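Long-range contact in sensor protein, Kinase (Polaromonas sp. JS666, PDB 3GRC), which probably accepts a phosphoryl group as the CheY-like receiver domain of a two-component sensor histidine kinase: residues A[35-47]-A[60-72]. Sequence-based numbering, arbitrary orientation.
Sequences MVHSAAQALEQVA and LPDQDGVSLIRAL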
HETATM    1  N   MSE A  35       5.100  -2.116   9.644  1.00 17.12           N
HETATM    2  CA  MSE A  35       4.237  -3.217   9.256  1.00 17.72           C
HETATM    3  C   MSE A  35       3.000  -3.283  10.158  1.00 17.36           C
HETATM    4  O   MSE A  35       3.097  -3.172  11.371  1.00 17.50           O
HETATM    5  CB  MSE A  35       4.982  -4.557   9.356  1.00 17.04           C
HETATM    6  CG  MSE A  35       6.342  -4.609   8.685  1.00 19.11           C
HETATM    7 SE   MSE A  35       7.222  -6.264   9.075  1.00 32.39          SE
HETATM    8  CE  MSE A  35       8.015  -5.854  10.828  1.00 25.47           C
ATOM      9  N   VAL A  36       1.842  -3.451   9.544  1.00 15.39           N
ATOM     10  CA  VAL A  36       0.571  -3.630  10.244  1.00 17.95           C
ATOM     11  C   VAL A  36      -0.135  -4.760   9.507  1.00 18.70           C
ATOM     12  O   VAL A  36       0.134  -5.001   8.335  1.00 18.00           O
ATOM     13  CB  VAL A  36      -0.318  -2.341  10.284  1.00 19.14           C
ATOM     14  CG1 VAL A  36       0.387  -1.287  11.134  1.00 18.40           C
ATOM     15  CG2 VAL A  36      -0.610  -1.809   8.875  1.00 17.92           C
ATOM     16  N   HIS A  37      -1.041  -5.453  10.184  1.00 21.91           N
ATOM     17  CA  HIS A  37      -1.696  -6.599   9.567  1.00 22.63           C
ATOM     18  C   HIS A  37      -3.195  -6.540   9.288  1.00 23.00           C
ATOM     19  O   HIS A  37      -3.791  -7.565   8.937  1.00 24.99           O
ATOM     20  CB  HIS A  37      -1.377  -7.846  10.393  1.00 22.44           C
ATOM     21  CG  HIS A  37      -1.831  -7.769  11.815  1.00 25.34           C
ATOM     22  ND1 HIS A  37      -3.145  -7.960  12.197  1.00 27.36           N
ATOM     23  CD2 HIS A  37      -1.154  -7.501  12.960  1.00 26.46           C
ATOM     24  CE1 HIS A  37      -3.254  -7.815  13.501  1.00 26.06           C
ATOM     25  NE2 HIS A  37      -2.054  -7.535  13.989  1.00 27.00           N
ATOM     26  N   SER A  38      -3.804  -5.366   9.428  1.00 19.95           N
ATOM     27  CA  SER A  38      -5.236  -5.246   9.176  1.00 20.48           C
ATOM     28  C   SER A  38      -5.633  -3.832   8.791  1.00 20.89           C
ATOM     29  O   SER A  38      -4.890  -2.875   9.026  1.00 21.53           O
ATOM     30  CB  SER A  38      -6.047  -5.672  10.404  1.00 20.00           C
ATOM     31  OG  SER A  38      -6.070  -4.634  11.376  1.00 21.23           O
ATOM     32  N   ALA A  39      -6.821  -3.715   8.201  1.00 22.12           N
ATOM     33  CA  ALA A  39      -7.355  -2.429   7.775  1.00 23.82           C
ATOM     34  C   ALA A  39      -7.511  -1.480   8.958  1.00 25.24           C
ATOM     35  O   ALA A  39      -7.201  -0.292   8.856  1.00 27.67           O
ATOM     36  CB  ALA A  39      -8.696  -2.626   7.075  1.00 23.24           C
ATOM     37  N   ALA A  40      -7.981  -2.018  10.080  1.00 26.56           N
ATOM     38  CA  ALA A  40      -8.188  -1.225  11.285  1.00 26.33           C
ATOM     39  C   ALA A  40      -6.854  -0.631  11.736  1.00 27.43           C
ATOM     40  O   ALA A  40      -6.751   0.581  11.980  1.00 27.44           O
ATOM     41  CB  ALA A  40      -8.784  -2.100  12.387  1.00 26.06           C
ATOM     42  N   GLN A  41      -5.836  -1.487  11.840  1.00 25.10           N
ATOM     43  CA  GLN A  41      -4.513  -1.039  12.242  1.00 25.61           C
ATOM     44  C   GLN A  41      -3.971  -0.005  11.269  1.00 25.54           C
ATOM     45  O   GLN A  41      -3.324   0.960  11.675  1.00 24.81           O
ATOM     46  CB  GLN A  41      -3.536  -2.200  12.303  1.00 25.84           C
ATOM     47  CG  GLN A  41      -3.725  -3.126  13.462  1.00 25.91           C
ATOM     48  CD  GLN A  41      -2.483  -3.952  13.697  1.00 28.24           C
ATOM     49  OE1 GLN A  41      -1.835  -4.387  12.743  1.00 28.39           O
ATOM     50  NE2 GLN A  41      -2.139  -4.174  14.966  1.00 23.73           N
ATOM     51  N   ALA A  42      -4.236  -0.207   9.983  1.00 24.37           N
ATOM     52  CA  ALA A  42      -3.758   0.731   8.985  1.00 25.85           C
ATOM     53  C   ALA A  42      -4.419   2.101   9.182  1.00 26.65           C
ATOM     54  O   ALA A  42      -3.749   3.132   9.143  1.00 24.94           O
ATOM     55  CB  ALA A  42      -4.031   0.192   7.588  1.00 24.14           C
ATOM     56  N   LEU A  43      -5.729   2.111   9.406  1.00 27.73           N
ATOM     57  CA  LEU A  43      -6.448   3.368   9.618  1.00 31.65           C
ATOM     58  C   LEU A  43      -5.928   4.116  10.854  1.00 33.12           C
ATOM     59  O   LEU A  43      -5.722   5.330  10.818  1.00 35.23           O
ATOM     60  CB  LEU A  43      -7.953   3.100   9.741  1.00 31.39           C
ATOM     61  CG  LEU A  43      -8.586   2.697   8.405  1.00 32.40           C
ATOM     62  CD1 LEU A  43     -10.024   2.246   8.580  1.00 32.87           C
ATOM     63  CD2 LEU A  43      -8.501   3.890   7.468  1.00 32.90           C
ATOM     64  N   GLU A  44      -5.696   3.383  11.937  1.00 33.88           N
ATOM     65  CA  GLU A  44      -5.183   3.982  13.163  1.00 35.42           C
ATOM     66  C   GLU A  44      -3.775   4.542  12.938  1.00 35.40           C
ATOM     67  O   GLU A  44      -3.502   5.725  13.166  1.00 36.61           O
ATOM     68  CB  GLU A  44      -5.120   2.926  14.274  1.00 38.68           C
ATOM     69  CG  GLU A  44      -4.742   3.482  15.641  1.00 45.32           C
ATOM     70  CD  GLU A  44      -4.438   2.399  16.678  1.00 48.42           C
ATOM     71  OE1 GLU A  44      -5.136   1.359  16.715  1.00 50.97           O
ATOM     72  OE2 GLU A  44      -3.499   2.600  17.475  1.00 50.70           O
ATOM     73  N   GLN A  45      -2.886   3.676  12.463  1.00 34.31           N
ATOM     74  CA  GLN A  45      -1.490   4.031  12.250  1.00 32.43           C
ATOM     75  C   GLN A  45      -1.185   5.121  11.225  1.00 32.54           C
ATOM     76  O   GLN A  45      -0.266   5.915  11.422  1.00 30.91           O
ATOM     77  CB  GLN A  45      -0.701   2.764  11.887  1.00 32.58           C
ATOM     78  CG  GLN A  45       0.798   2.933  11.883  1.00 29.51           C
ATOM     79  CD  GLN A  45       1.314   3.484  13.192  1.00 27.73           C
ATOM     80  OE1 GLN A  45       0.887   3.062  14.255  1.00 28.68           O
ATOM     81  NE2 GLN A  45       2.240   4.431  13.118  1.00 27.07           N
ATOM     82  N   VAL A  46      -1.944   5.168  10.136  1.00 31.61           N
ATOM     83  CA  VAL A  46      -1.670   6.145   9.093  1.00 33.52           C
ATOM     84  C   VAL A  46      -1.788   7.589   9.579  1.00 36.34           C
ATOM     85  O   VAL A  46      -1.142   8.486   9.039  1.00 36.12           O
ATOM     86  CB  VAL A  46      -2.591   5.932   7.869  1.00 33.07           C
ATOM     87  CG1 VAL A  46      -3.999   6.411   8.170  1.00 29.64           C
ATOM     88  CG2 VAL A  46      -2.013   6.640   6.669  1.00 33.43           C
ATOM     89  N   ALA A  47      -2.604   7.799  10.606  1.00 38.70           N
ATOM     90  CA  ALA A  47      -2.801   9.124  11.168  1.00 42.48           C
ATOM     91  C   ALA A  47      -1.734   9.467  12.212  1.00 44.45           C
ATOM     92  O   ALA A  47      -1.438  10.643  12.442  1.00 45.38           O
ATOM     93  CB  ALA A  47      -4.186   9.218  11.794  1.00 42.20           C
ATOM     94  N   LEU A  60      -7.405  -8.998   3.150  1.00 45.42           N
ATOM     95  CA  LEU A  60      -7.252  -8.767   4.584  1.00 47.12           C
ATOM     96  C   LEU A  60      -8.377  -9.440   5.373  1.00 49.45           C
ATOM     97  O   LEU A  60      -9.474  -9.643   4.856  1.00 48.23           O
ATOM     98  CB  LEU A  60      -7.255  -7.271   4.875  1.00 44.71           C
ATOM     99  CG  LEU A  60      -6.230  -6.456   4.096  1.00 43.39           C
ATOM    100  CD1 LEU A  60      -6.499  -4.981   4.305  1.00 40.73           C
ATOM    101  CD2 LEU A  60      -4.825  -6.842   4.540  1.00 41.18           C
ATOM    102  N   PRO A  61      -8.116  -9.778   6.648  1.00 52.66           N
ATOM    103  CA  PRO A  61      -9.108 -10.430   7.517  1.00 54.26           C
ATOM    104  C   PRO A  61     -10.389  -9.613   7.726  1.00 54.37           C
ATOM    105  O   PRO A  61     -11.436  -9.960   7.179  1.00 54.52           O
ATOM    106  CB  PRO A  61      -8.334 -10.657   8.818  1.00 54.47           C
ATOM    107  CG  PRO A  61      -7.358  -9.503   8.836  1.00 54.99           C
ATOM    108  CD  PRO A  61      -6.885  -9.457   7.398  1.00 53.85           C
ATOM    109  N   ASP A  62     -10.298  -8.535   8.506  1.00 55.03           N
ATOM    110  CA  ASP A  62     -11.452  -7.669   8.785  1.00 55.80           C
ATOM    111  C   ASP A  62     -12.109  -7.083   7.526  1.00 55.82           C
ATOM    112  O   ASP A  62     -13.059  -7.656   6.992  1.00 56.59           O
ATOM    113  CB  ASP A  62     -11.069  -6.529   9.767  1.00 56.27           C
ATOM    114  CG  ASP A  62      -9.796  -5.757   9.361  1.00 56.63           C
ATOM    115  OD1 ASP A  62      -9.286  -5.925   8.228  1.00 56.99           O
ATOM    116  OD2 ASP A  62      -9.306  -4.960  10.198  1.00 54.80           O
ATOM    117  N   GLN A  63     -11.612  -5.939   7.067  1.00 55.00           N
ATOM    118  CA  GLN A  63     -12.135  -5.299   5.867  1.00 53.38           C
ATOM    119  C   GLN A  63     -11.183  -5.643   4.740  1.00 51.45           C
ATOM    120  O   GLN A  63      -9.970  -5.694   4.951  1.00 51.19           O
ATOM    121  CB  GLN A  63     -12.138  -3.780   6.007  1.00 55.58           C
ATOM    122  CG  GLN A  63     -12.739  -3.228   7.275  1.00 58.06           C
ATOM    123  CD  GLN A  63     -12.418  -1.755   7.444  1.00 59.39           C
ATOM    124  OE1 GLN A  63     -12.667  -0.946   6.548  1.00 59.68           O
ATOM    125  NE2 GLN A  63     -11.858  -1.399   8.594  1.00 60.28           N
ATOM    126  N   ASP A  64     -11.710  -5.869   3.543  1.00 48.14           N
ATOM    127  CA  ASP A  64     -10.823  -6.166   2.432  1.00 46.36           C
ATOM    128  C   ASP A  64     -10.090  -4.903   1.988  1.00 42.90           C
ATOM    129  O   ASP A  64     -10.465  -3.790   2.347  1.00 42.20           O
ATOM    130  CB  ASP A  64     -11.590  -6.777   1.261  1.00 48.43           C
ATOM    131  CG  ASP A  64     -12.812  -5.990   0.895  1.00 50.53           C
ATOM    132  OD1 ASP A  64     -12.679  -4.791   0.560  1.00 51.56           O
ATOM    133  OD2 ASP A  64     -13.914  -6.580   0.942  1.00 52.94           O
ATOM    134  N   GLY A  65      -9.041  -5.095   1.204  1.00 40.87           N
ATOM    135  CA  GLY A  65      -8.240  -3.987   0.732  1.00 37.48           C
ATOM    136  C   GLY A  65      -8.958  -2.853   0.036  1.00 35.26           C
ATOM    137  O   GLY A  65      -8.634  -1.699   0.283  1.00 35.05           O
ATOM    138  N   VAL A  66      -9.918  -3.152  -0.833  1.00 34.40           N
ATOM    139  CA  VAL A  66     -10.613  -2.076  -1.533  1.00 35.75           C
ATOM    140  C   VAL A  66     -11.431  -1.223  -0.567  1.00 35.21           C
ATOM    141  O   VAL A  66     -11.570  -0.020  -0.762  1.00 35.72           O
ATOM    142  CB  VAL A  66     -11.521  -2.623  -2.657  1.00 36.84           C
ATOM    143  CG1 VAL A  66     -12.254  -1.474  -3.337  1.00 36.94           C
ATOM    144  CG2 VAL A  66     -10.673  -3.373  -3.689  1.00 35.28           C
ATOM    145  N   SER A  67     -11.963  -1.850   0.475  1.00 34.81           N
ATOM    146  CA  SER A  67     -12.741  -1.136   1.483  1.00 34.88           C
ATOM    147  C   SER A  67     -11.829  -0.161   2.224  1.00 34.23           C
ATOM    148  O   SER A  67     -12.208   0.979   2.514  1.00 34.38           O
ATOM    149  CB  SER A  67     -13.344  -2.127   2.485  1.00 36.74           C
ATOM    150  OG  SER A  67     -13.858  -1.448   3.618  1.00 35.95           O
ATOM    151  N   LEU A  68     -10.625  -0.625   2.540  1.00 32.03           N
ATOM    152  CA  LEU A  68      -9.645   0.197   3.228  1.00 30.78           C
ATOM    153  C   LEU A  68      -9.285   1.401   2.365  1.00 30.20           C
ATOM    154  O   LEU A  68      -9.299   2.536   2.838  1.00 30.55           O
ATOM    155  CB  LEU A  68      -8.390  -0.622   3.525  1.00 31.19           C
ATOM    156  CG  LEU A  68      -7.148   0.128   4.019  1.00 30.89           C
ATOM    157  CD1 LEU A  68      -7.494   1.071   5.167  1.00 29.57           C
ATOM    158  CD2 LEU A  68      -6.114  -0.898   4.450  1.00 29.51           C
ATOM    159  N   ILE A  69      -8.983   1.153   1.090  1.00 28.68           N
ATOM    160  CA  ILE A  69      -8.604   2.231   0.179  1.00 27.91           C
ATOM    161  C   ILE A  69      -9.721   3.261  -0.006  1.00 29.42           C
ATOM    162  O   ILE A  69      -9.455   4.465  -0.060  1.00 27.87           O
ATOM    163  CB  ILE A  69      -8.159   1.674  -1.200  1.00 24.63           C
ATOM    164  CG1 ILE A  69      -6.894   0.832  -1.037  1.00 24.74           C
ATOM    165  CG2 ILE A  69      -7.862   2.816  -2.150  1.00 21.39           C
ATOM    166  CD1 ILE A  69      -6.455   0.116  -2.291  1.00 28.17           C
ATOM    167  N   ARG A  70     -10.960   2.792  -0.105  1.00 30.20           N
ATOM    168  CA  ARG A  70     -12.097   3.692  -0.257  1.00 33.67           C
ATOM    169  C   ARG A  70     -12.186   4.601   0.964  1.00 33.31           C
ATOM    170  O   ARG A  70     -12.371   5.811   0.830  1.00 33.94           O
ATOM    171  CB  ARG A  70     -13.404   2.909  -0.400  1.00 37.07           C
ATOM    172  CG  ARG A  70     -13.591   2.260  -1.758  1.00 43.05           C
ATOM    173  CD  ARG A  70     -14.967   1.618  -1.907  1.00 47.97           C
ATOM    174  NE  ARG A  70     -15.100   0.913  -3.183  1.00 53.33           N
ATOM    175  CZ  ARG A  70     -14.952   1.475  -4.384  1.00 55.69           C
ATOM    176  NH1 ARG A  70     -14.662   2.769  -4.504  1.00 56.58           N
ATOM    177  NH2 ARG A  70     -15.091   0.737  -5.476  1.00 57.52           N
ATOM    178  N   ALA A  71     -12.041   4.012   2.151  1.00 32.76           N
ATOM    179  CA  ALA A  71     -12.113   4.769   3.397  1.00 33.17           C
ATOM    180  C   ALA A  71     -11.026   5.844   3.441  1.00 34.57           C
ATOM    181  O   ALA A  71     -11.270   6.967   3.882  1.00 34.41           O
ATOM    182  CB  ALA A  71     -11.981   3.824   4.592  1.00 32.89           C
ATOM    183  N   LEU A  72      -9.828   5.504   2.968  1.00 35.21           N
ATOM    184  CA  LEU A  72      -8.717   6.461   2.948  1.00 34.81           C
ATOM    185  C   LEU A  72      -8.955   7.637   1.992  1.00 33.99           C
ATOM    186  O   LEU A  72      -8.563   8.771   2.273  1.00 31.29           O
ATOM    187  CB  LEU A  72      -7.419   5.741   2.573  1.00 34.50           C
ATOM    188  CG  LEU A  72      -6.898   4.768   3.632  1.00 35.09           C
ATOM    189  CD1 LEU A  72      -5.898   3.809   3.015  1.00 34.42           C
ATOM    190  CD2 LEU A  72      -6.271   5.555   4.766  1.00 33.84           C
TER
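Asp62 turns its carboxylate onto the first turn of helix 39-47. OD2 accepts from Ala40 N at 3.2 Å, met on the syn side but 27° out of the carboxylate plane, while OD1 takes a weak bond from Ala39 N. OD1 also receives a weak bond from Gln63 N, tying the acid to its own loop. With CG between the backbone N and the carbonyl carbon (chi1 50°), the carboxylate folds back far enough to do both. Its negative charge beside the N-terminus of the helix is probably favoured by the helix dipole.

Ser38 is the N-cap of that helix: OG accepts a nearly straight bond from Gln41 N (3.2 Å), and CB lies 3.3 Å from Asp62 OD2. A valine in its place would probably leave Gln41 N without its side-chain acceptor and the start of the helix less firmly capped. Nearby, the ring of Pro61 rests its CD against the carbonyl oxygen of His37.

Apolar contacts continue down the two helices. Ala39 CB fits among Leu60 CD1, Leu68 CD2 and the extended chain of Gln63, whose NE2 lies 3.7 Å away. Leu68, its CG trans to the backbone N, sends CD2 to Ala42 CB and CD1 to Leu43 CD2 (3.8 Å). The same Leu43 methyl meets Leu72 CD2 at 3.9 Å, and Val46 CG1 flanks the latter more loosely.

The short helical segments run nearly parallel, crossing at -24° with axes 10.3 Å apart, as adjacent helices on one face of the receiver α/β fold. Strand 53-56 lies beneath, where Met54 touches Ala42, Leu68 and Leu72; Cys12 of strand 8-12 meets Leu60 and Leu68, and Ile83 of strand 82-86 meets Leu72.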